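Local coordinates for inositol dehydrogenase (PDB 4MKX), which probably oxidises scyllo-inositol with NAD as a dehydrogenase of the Gfo/Idh/MocA family, at residues G190-R204 against E329-Q342. Sequence-based numbering, arbitrary orientation.
Sequences GLFLDMSIHDIDVIR and EDGLQGTKAALALQ
R204 and D330 form a salt bridge at one end of the contact: NH1 of R204 donates to OD1 of D330 at 2.9 Å, nearly straight (167°) and close to the guanidinium plane, reaching the anti side of the carboxylate. A bend at chi3 (63°) turns the guanidinium across Q333, whose CB lies beneath one face, 3.5 Å from NE of R204. NH1 also donates to a water that in turn bonds OD1 of D201 and the carbonyl O of D330, so the water ties helix 197-207 to helix 328-347 beside the ion pair. With an alanine here in place of R204, D330 would probably lose this charge partner, the water one of its three bonds, and the side of Q333 the guanidinium that lies across it. Farther along, I200 fits as a knob among G334, A337, A338 and L341, its CD1 3.8 Å from CB of A337; reciprocally, A338 sits among F192, L193, I197 and I200. CB of L341 makes a CH-pi contact over the F192 ring, 4.3 Å from its centroid, while OE1 of Q342 lies at the ring edge and accepts a weak bond from F192 N. From outside, E210 pairs with NE of R204, R142 with D201, and strand 211-219 touches F192, I200, A337 and L341. Here knobs-into-holes packing joins helices 191-195 and 197-207 to helix 328-347 alongside the mixed sheet of the Gfo/Idh/MocA C-terminal domain.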
ATOM      1  N   GLY A 190     -26.860   7.844 -22.025  1.00 35.99           N
ATOM      2  CA  GLY A 190     -26.019   8.837 -21.385  1.00 28.09           C
ATOM      3  C   GLY A 190     -25.002   8.217 -20.446  1.00 26.75           C
ATOM      4  O   GLY A 190     -25.143   7.065 -20.037  1.00 23.85           O
ATOM      5  N   LEU A 191     -23.974   8.986 -20.103  1.00 24.48           N
ATOM      6  CA  LEU A 191     -22.929   8.511 -19.208  1.00 21.80           C
ATOM      7  C   LEU A 191     -23.382   8.397 -17.759  1.00 17.42           C
ATOM      8  O   LEU A 191     -23.087   7.410 -17.082  1.00 17.47           O
ATOM      9  CB  LEU A 191     -21.714   9.443 -19.295  1.00 21.54           C
ATOM     10  CG  LEU A 191     -20.497   9.093 -18.435  1.00 20.49           C
ATOM     11  CD1 LEU A 191     -19.836   7.829 -18.931  1.00 22.20           C
ATOM     12  CD2 LEU A 191     -19.494  10.253 -18.430  1.00 17.27           C
ATOM     13  N   PHE A 192     -24.094   9.405 -17.274  1.00 17.27           N
ATOM     14  CA  PHE A 192     -24.445   9.432 -15.864  1.00 17.17           C
ATOM     15  C   PHE A 192     -25.555   8.431 -15.563  1.00 20.31           C
ATOM     16  O   PHE A 192     -25.583   7.820 -14.494  1.00 18.96           O
ATOM     17  CB  PHE A 192     -24.795  10.857 -15.434  1.00 19.88           C
ATOM     18  CG  PHE A 192     -23.670  11.837 -15.655  1.00 17.71           C
ATOM     19  CD1 PHE A 192     -22.574  11.855 -14.800  1.00 23.07           C
ATOM     20  CD2 PHE A 192     -23.701  12.727 -16.722  1.00 20.21           C
ATOM     21  CE1 PHE A 192     -21.529  12.750 -14.998  1.00 19.25           C
ATOM     22  CE2 PHE A 192     -22.657  13.625 -16.928  1.00 21.60           C
ATOM     23  CZ  PHE A 192     -21.565  13.629 -16.066  1.00 18.32           C
ATOM     24  N   LEU A 193     -26.456   8.254 -16.522  1.00 20.46           N
ATOM     25  CA  LEU A 193     -27.500   7.244 -16.403  1.00 24.42           C
ATOM     26  C   LEU A 193     -26.878   5.854 -16.356  1.00 24.67           C
ATOM     27  O   LEU A 193     -27.261   5.010 -15.540  1.00 26.29           O
ATOM     28  CB  LEU A 193     -28.443   7.329 -17.600  1.00 24.43           C
ATOM     29  CG  LEU A 193     -29.805   6.668 -17.432  1.00 33.61           C
ATOM     30  CD1 LEU A 193     -30.763   7.662 -16.795  1.00 33.56           C
ATOM     31  CD2 LEU A 193     -30.317   6.160 -18.780  1.00 34.56           C
ATOM     32  N   ASP A 194     -25.921   5.614 -17.246  1.00 22.30           N
ATOM     33  CA  ASP A 194     -25.303   4.298 -17.355  1.00 19.82           C
ATOM     34  C   ASP A 194     -24.362   3.983 -16.197  1.00 24.05           C
ATOM     35  O   ASP A 194     -24.391   2.884 -15.632  1.00 25.72           O
ATOM     36  CB  ASP A 194     -24.540   4.180 -18.681  1.00 24.20           C
ATOM     37  CG  ASP A 194     -25.460   4.083 -19.882  1.00 35.03           C
ATOM     38  OD1 ASP A 194     -26.635   3.686 -19.707  1.00 37.16           O
ATOM     39  OD2 ASP A 194     -25.001   4.391 -21.007  1.00 41.47           O
ATOM     40  N   MET A 195     -23.528   4.955 -15.843  1.00 19.58           N
ATOM     41  CA  MET A 195     -22.390   4.701 -14.960  1.00 21.21           C
ATOM     42  C   MET A 195     -22.546   5.190 -13.519  1.00 21.08           C
ATOM     43  O   MET A 195     -21.900   4.658 -12.616  1.00 22.24           O
ATOM     44  CB  MET A 195     -21.116   5.331 -15.553  1.00 20.87           C
ATOM     45  CG  MET A 195     -20.622   4.661 -16.814  1.00 23.82           C
ATOM     46  SD  MET A 195     -20.216   2.929 -16.529  1.00 29.29           S
ATOM     47  CE  MET A 195     -18.728   3.092 -15.538  1.00 20.77           C
ATOM     48  N   SER A 196     -23.374   6.206 -13.297  1.00 15.35           N
ATOM     49  CA  SER A 196     -23.367   6.871 -11.999  1.00 14.24           C
ATOM     50  C   SER A 196     -24.546   6.552 -11.092  1.00 12.98           C
ATOM     51  O   SER A 196     -24.585   7.033  -9.963  1.00 14.94           O
ATOM     52  CB  SER A 196     -23.292   8.386 -12.189  1.00 15.37           C
ATOM     53  OG  SER A 196     -22.161   8.727 -12.968  1.00 18.71           O
ATOM     54  N   ILE A 197     -25.512   5.777 -11.582  1.00 15.66           N
ATOM     55  CA  ILE A 197     -26.672   5.454 -10.768  1.00 13.75           C
ATOM     56  C   ILE A 197     -26.283   4.752  -9.468  1.00 13.28           C
ATOM     57  O   ILE A 197     -26.837   5.059  -8.418  1.00 11.39           O
ATOM     58  CB  ILE A 197     -27.724   4.624 -11.548  1.00 16.41           C
ATOM     59  CG1 ILE A 197     -28.383   5.505 -12.603  1.00 22.74           C
ATOM     60  CG2 ILE A 197     -28.814   4.120 -10.613  1.00 23.56           C
ATOM     61  CD1 ILE A 197     -29.736   4.995 -13.086  1.00 27.26           C
ATOM     62  N   HIS A 198     -25.314   3.836  -9.520  1.00 10.89           N
ATOM     63  CA  HIS A 198     -24.885   3.170  -8.300  1.00 12.03           C
ATOM     64  C   HIS A 198     -24.212   4.143  -7.345  1.00 11.65           C
ATOM     65  O   HIS A 198     -24.322   4.001  -6.123  1.00 11.75           O
ATOM     66  CB  HIS A 198     -23.924   2.024  -8.593  1.00 11.72           C
ATOM     67  CG  HIS A 198     -24.546   0.863  -9.299  1.00 11.50           C
ATOM     68  ND1 HIS A 198     -25.549   0.100  -8.740  1.00 12.62           N
ATOM     69  CD2 HIS A 198     -24.287   0.319 -10.512  1.00 15.54           C
ATOM     70  CE1 HIS A 198     -25.893  -0.855  -9.586  1.00 14.94           C
ATOM     71  NE2 HIS A 198     -25.132  -0.753 -10.664  1.00 12.22           N
ATOM     72  N   ASP A 199     -23.503   5.126  -7.892  1.00 10.40           N
ATOM     73  CA  ASP A 199     -22.857   6.133  -7.063  1.00 10.21           C
ATOM     74  C   ASP A 199     -23.881   7.041  -6.386  1.00 10.80           C
ATOM     75  O   ASP A 199     -23.745   7.370  -5.209  1.00 11.12           O
ATOM     76  CB  ASP A 199     -21.882   6.958  -7.901  1.00 11.59           C
ATOM     77  CG  ASP A 199     -20.713   6.139  -8.404  1.00 13.09           C
ATOM     78  OD1 ASP A 199     -20.027   5.503  -7.575  1.00 11.70           O
ATOM     79  OD2 ASP A 199     -20.482   6.125  -9.629  1.00 14.30           O
ATOM     80  N   ILE A 200     -24.910   7.429  -7.132  1.00 12.20           N
ATOM     81  CA  ILE A 200     -26.003   8.201  -6.557  1.00 11.01           C
ATOM     82  C   ILE A 200     -26.640   7.428  -5.408  1.00 10.70           C
ATOM     83  O   ILE A 200     -26.835   7.963  -4.317  1.00 11.42           O
ATOM     84  CB  ILE A 200     -27.033   8.581  -7.630  1.00 12.38           C
ATOM     85  CG1 ILE A 200     -26.434   9.640  -8.565  1.00 17.45           C
ATOM     86  CG2 ILE A 200     -28.305   9.132  -6.991  1.00 13.89           C
ATOM     87  CD1 ILE A 200     -27.132   9.722  -9.897  1.00 20.48           C
ATOM     88  N   ASP A 201     -26.926   6.148  -5.626  1.00  9.15           N
ATOM     89  CA  ASP A 201     -27.493   5.354  -4.556  1.00 11.54           C
ATOM     90  C   ASP A 201     -26.583   5.237  -3.332  1.00 11.74           C
ATOM     91  O   ASP A 201     -27.039   5.308  -2.187  1.00 11.38           O
ATOM     92  CB  ASP A 201     -27.859   3.971  -5.073  1.00 11.81           C
ATOM     93  CG  ASP A 201     -28.582   3.158  -4.037  1.00 15.76           C
ATOM     94  OD1 ASP A 201     -29.749   3.508  -3.720  1.00 14.53           O
ATOM     95  OD2 ASP A 201     -27.978   2.189  -3.519  1.00 13.71           O
ATOM     96  N   VAL A 202     -25.282   5.066  -3.566  1.00 10.52           N
ATOM     97  CA  VAL A 202     -24.329   5.012  -2.471  1.00 10.61           C
ATOM     98  C   VAL A 202     -24.350   6.294  -1.633  1.00 10.82           C
ATOM     99  O   VAL A 202     -24.325   6.236  -0.409  1.00 11.63           O
ATOM    100  CB  VAL A 202     -22.887   4.722  -2.997  1.00 13.47           C
ATOM    101  CG1 VAL A 202     -21.835   5.335  -2.108  1.00 16.25           C
ATOM    102  CG2 VAL A 202     -22.674   3.226  -3.146  1.00 13.63           C
ATOM    103  N   ILE A 203     -24.424   7.435  -2.299  1.00 11.15           N
ATOM    104  CA  ILE A 203     -24.473   8.715  -1.609  1.00 14.61           C
ATOM    105  C   ILE A 203     -25.721   8.808  -0.717  1.00 13.97           C
ATOM    106  O   ILE A 203     -25.627   9.123   0.484  1.00 15.46           O
ATOM    107  CB  ILE A 203     -24.386   9.857  -2.621  1.00 12.88           C
ATOM    108  CG1 ILE A 203     -22.956   9.928  -3.160  1.00 14.70           C
ATOM    109  CG2 ILE A 203     -24.754  11.193  -1.982  1.00 14.33           C
ATOM    110  CD1 ILE A 203     -22.836  10.615  -4.498  1.00 15.89           C
ATOM    111  N   ARG A 204     -26.873   8.457  -1.282  1.00 14.90           N
ATOM    112  CA  ARG A 204     -28.121   8.491  -0.526  1.00 15.74           C
ATOM    113  C   ARG A 204     -28.108   7.489   0.617  1.00 16.88           C
ATOM    114  O   ARG A 204     -28.552   7.791   1.723  1.00 18.07           O
ATOM    115  CB  ARG A 204     -29.320   8.244  -1.451  1.00 17.28           C
ATOM    116  CG  ARG A 204     -29.499   9.305  -2.551  1.00 17.13           C
ATOM    117  CD  ARG A 204     -30.731   9.037  -3.416  1.00 20.55           C
ATOM    118  NE  ARG A 204     -31.951   9.107  -2.620  1.00 19.40           N
ATOM    119  CZ  ARG A 204     -32.659   8.044  -2.244  1.00 22.06           C
ATOM    120  NH1 ARG A 204     -32.276   6.820  -2.600  1.00 18.13           N
ATOM    121  NH2 ARG A 204     -33.744   8.206  -1.505  1.00 23.44           N
ATOM    122  N   GLU A 329     -38.670   3.999  -4.370  1.00 16.32           N
ATOM    123  CA  GLU A 329     -38.272   5.388  -4.156  1.00 19.37           C
ATOM    124  C   GLU A 329     -36.768   5.555  -4.316  1.00 16.11           C
ATOM    125  O   GLU A 329     -36.307   6.574  -4.822  1.00 18.00           O
ATOM    126  CB  GLU A 329     -38.690   5.873  -2.765  1.00 20.32           C
ATOM    127  CG  GLU A 329     -38.326   7.341  -2.471  1.00 22.19           C
ATOM    128  CD  GLU A 329     -39.170   8.335  -3.258  1.00 26.80           C
ATOM    129  OE1 GLU A 329     -40.243   7.944  -3.757  1.00 27.44           O
ATOM    130  OE2 GLU A 329     -38.762   9.510  -3.381  1.00 31.24           O
ATOM    131  N   ASP A 330     -35.999   4.569  -3.864  1.00 16.85           N
ATOM    132  CA  ASP A 330     -34.558   4.609  -4.097  1.00 15.79           C
ATOM    133  C   ASP A 330     -34.312   4.580  -5.595  1.00 14.31           C
ATOM    134  O   ASP A 330     -33.403   5.234  -6.106  1.00 15.27           O
ATOM    135  CB  ASP A 330     -33.875   3.423  -3.417  1.00 16.06           C
ATOM    136  CG  ASP A 330     -33.928   3.511  -1.910  1.00 19.78           C
ATOM    137  OD1 ASP A 330     -33.705   4.613  -1.376  1.00 19.96           O
ATOM    138  OD2 ASP A 330     -34.193   2.485  -1.250  1.00 23.42           O
ATOM    139  N   GLY A 331     -35.140   3.827  -6.310  1.00 14.35           N
ATOM    140  CA  GLY A 331     -35.064   3.791  -7.755  1.00 13.95           C
ATOM    141  C   GLY A 331     -35.418   5.104  -8.425  1.00 16.17           C
ATOM    142  O   GLY A 331     -34.700   5.566  -9.316  1.00 14.04           O
ATOM    143  N   LEU A 332     -36.548   5.686  -8.029  1.00 15.89           N
ATOM    144  CA  LEU A 332     -36.967   6.978  -8.571  1.00 15.59           C
ATOM    145  C   LEU A 332     -35.907   8.053  -8.385  1.00 15.96           C
ATOM    146  O   LEU A 332     -35.567   8.761  -9.340  1.00 14.72           O
ATOM    147  CB  LEU A 332     -38.268   7.431  -7.910  1.00 18.13           C
ATOM    148  CG  LEU A 332     -38.713   8.862  -8.239  1.00 19.36           C
ATOM    149  CD1 LEU A 332     -39.062   8.987  -9.713  1.00 17.43           C
ATOM    150  CD2 LEU A 332     -39.880   9.251  -7.362  1.00 25.03           C
ATOM    151  N   GLN A 333     -35.404   8.190  -7.162  1.00 13.50           N
ATOM    152  CA  GLN A 333     -34.419   9.238  -6.886  1.00 16.24           C
ATOM    153  C   GLN A 333     -33.122   9.027  -7.647  1.00 18.34           C
ATOM    154  O   GLN A 333     -32.483   9.998  -8.073  1.00 15.73           O
ATOM    155  CB  GLN A 333     -34.136   9.363  -5.395  1.00 16.50           C
ATOM    156  CG  GLN A 333     -35.339   9.809  -4.569  1.00 20.57           C
ATOM    157  CD  GLN A 333     -35.869  11.177  -4.965  1.00 26.96           C
ATOM    158  OE1 GLN A 333     -35.162  11.989  -5.567  1.00 27.01           O
ATOM    159  NE2 GLN A 333     -37.127  11.435  -4.632  1.00 29.39           N
ATOM    160  N   GLY A 334     -32.725   7.770  -7.820  1.00 16.20           N
ATOM    161  CA  GLY A 334     -31.534   7.472  -8.599  1.00 18.01           C
ATOM    162  C   GLY A 334     -31.686   7.944 -10.033  1.00 16.64           C
ATOM    163  O   GLY A 334     -30.793   8.557 -10.606  1.00 16.43           O
ATOM    164  N   THR A 335     -32.844   7.676 -10.623  1.00 13.72           N
ATOM    165  CA  THR A 335     -33.084   8.077 -11.999  1.00 12.93           C
ATOM    166  C   THR A 335     -33.192   9.598 -12.100  1.00 16.06           C
ATOM    167  O   THR A 335     -32.664  10.210 -13.029  1.00 16.09           O
ATOM    168  CB  THR A 335     -34.364   7.425 -12.531  1.00 13.46           C
ATOM    169  OG1 THR A 335     -34.065   6.076 -12.895  1.00 15.71           O
ATOM    170  CG2 THR A 335     -34.865   8.154 -13.747  1.00 16.89           C
ATOM    171  N   LYS A 336     -33.850  10.202 -11.121  1.00 13.95           N
ATOM    172  CA  LYS A 336     -34.050  11.646 -11.134  1.00 14.85           C
ATOM    173  C   LYS A 336     -32.720  12.391 -11.093  1.00 14.62           C
ATOM    174  O   LYS A 336     -32.503  13.306 -11.887  1.00 14.31           O
ATOM    175  CB  LYS A 336     -34.913  12.075  -9.954  1.00 18.12           C
ATOM    176  CG  LYS A 336     -35.239  13.556  -9.945  1.00 26.96           C
ATOM    177  CD  LYS A 336     -35.986  13.948  -8.679  1.00 31.48           C
ATOM    178  CE  LYS A 336     -37.357  13.330  -8.666  1.00 32.22           C
ATOM    179  NZ  LYS A 336     -38.024  13.563  -9.975  1.00 40.39           N
ATOM    180  N   ALA A 337     -31.845  11.992 -10.176  1.00 13.63           N
ATOM    181  CA  ALA A 337     -30.539  12.653 -10.037  1.00 12.49           C
ATOM    182  C   ALA A 337     -29.710  12.452 -11.292  1.00 15.62           C
ATOM    183  O   ALA A 337     -29.018  13.371 -11.738  1.00 14.84           O
ATOM    184  CB  ALA A 337     -29.793  12.158  -8.803  1.00 14.40           C
ATOM    185  N   ALA A 338     -29.771  11.258 -11.867  1.00 14.67           N
ATOM    186  CA  ALA A 338     -29.032  10.990 -13.096  1.00 13.37           C
ATOM    187  C   ALA A 338     -29.531  11.855 -14.257  1.00 16.43           C
ATOM    188  O   ALA A 338     -28.736  12.373 -15.042  1.00 15.08           O
ATOM    189  CB  ALA A 338     -29.089   9.499 -13.448  1.00 18.48           C
ATOM    190  N   LEU A 339     -30.848  12.008 -14.374  1.00 15.56           N
ATOM    191  CA  LEU A 339     -31.409  12.915 -15.370  1.00 13.33           C
ATOM    192  C   LEU A 339     -30.957  14.355 -15.144  1.00 12.51           C
ATOM    193  O   LEU A 339     -30.684  15.080 -16.092  1.00 16.32           O
ATOM    194  CB  LEU A 339     -32.936  12.849 -15.339  1.00 14.91           C
ATOM    195  CG  LEU A 339     -33.519  11.520 -15.811  1.00 18.42           C
ATOM    196  CD1 LEU A 339     -35.019  11.531 -15.626  1.00 19.53           C
ATOM    197  CD2 LEU A 339     -33.156  11.275 -17.270  1.00 20.77           C
ATOM    198  N   ALA A 340     -30.901  14.763 -13.882  1.00 12.22           N
ATOM    199  CA  ALA A 340     -30.459  16.104 -13.531  1.00 11.09           C
ATOM    200  C   ALA A 340     -29.009  16.321 -13.927  1.00 13.81           C
ATOM    201  O   ALA A 340     -28.653  17.402 -14.397  1.00 13.46           O
ATOM    202  CB  ALA A 340     -30.650  16.355 -12.050  1.00 15.05           C
ATOM    203  N   LEU A 341     -28.174  15.301 -13.729  1.00 14.32           N
ATOM    204  CA  LEU A 341     -26.770  15.386 -14.131  1.00 12.54           C
ATOM    205  C   LEU A 341     -26.658  15.503 -15.643  1.00 16.08           C
ATOM    206  O   LEU A 341     -25.853  16.269 -16.152  1.00 16.28           O
ATOM    207  CB  LEU A 341     -25.992  14.156 -13.645  1.00 12.97           C
ATOM    208  CG  LEU A 341     -25.747  14.061 -12.146  1.00 14.48           C
ATOM    209  CD1 LEU A 341     -25.263  12.654 -11.791  1.00 16.06           C
ATOM    210  CD2 LEU A 341     -24.715  15.084 -11.710  1.00 15.95           C
ATOM    211  N   GLN A 342     -27.483  14.757 -16.368  1.00 16.33           N
ATOM    212  CA  GLN A 342     -27.469  14.820 -17.820  1.00 16.81           C
ATOM    213  C   GLN A 342     -27.917  16.193 -18.314  1.00 18.47           C
ATOM    214  O   GLN A 342     -27.371  16.727 -19.287  1.00 17.06           O
ATOM    215  CB  GLN A 342     -28.402  13.764 -18.401  1.00 20.36           C
ATOM    216  CG  GLN A 342     -27.889  13.171 -19.677  1.00 28.19           C
ATOM    217  CD  GLN A 342     -26.594  12.417 -19.460  1.00 28.19           C
ATOM    218  OE1 GLN A 342     -26.529  11.486 -18.649  1.00 34.69           O
ATOM    219  NE2 GLN A 342     -25.549  12.822 -20.174  1.00 34.39           N
TER
HETATM  220  O   HOH W   1     -30.949   5.739  -4.634  1.00 15.30           O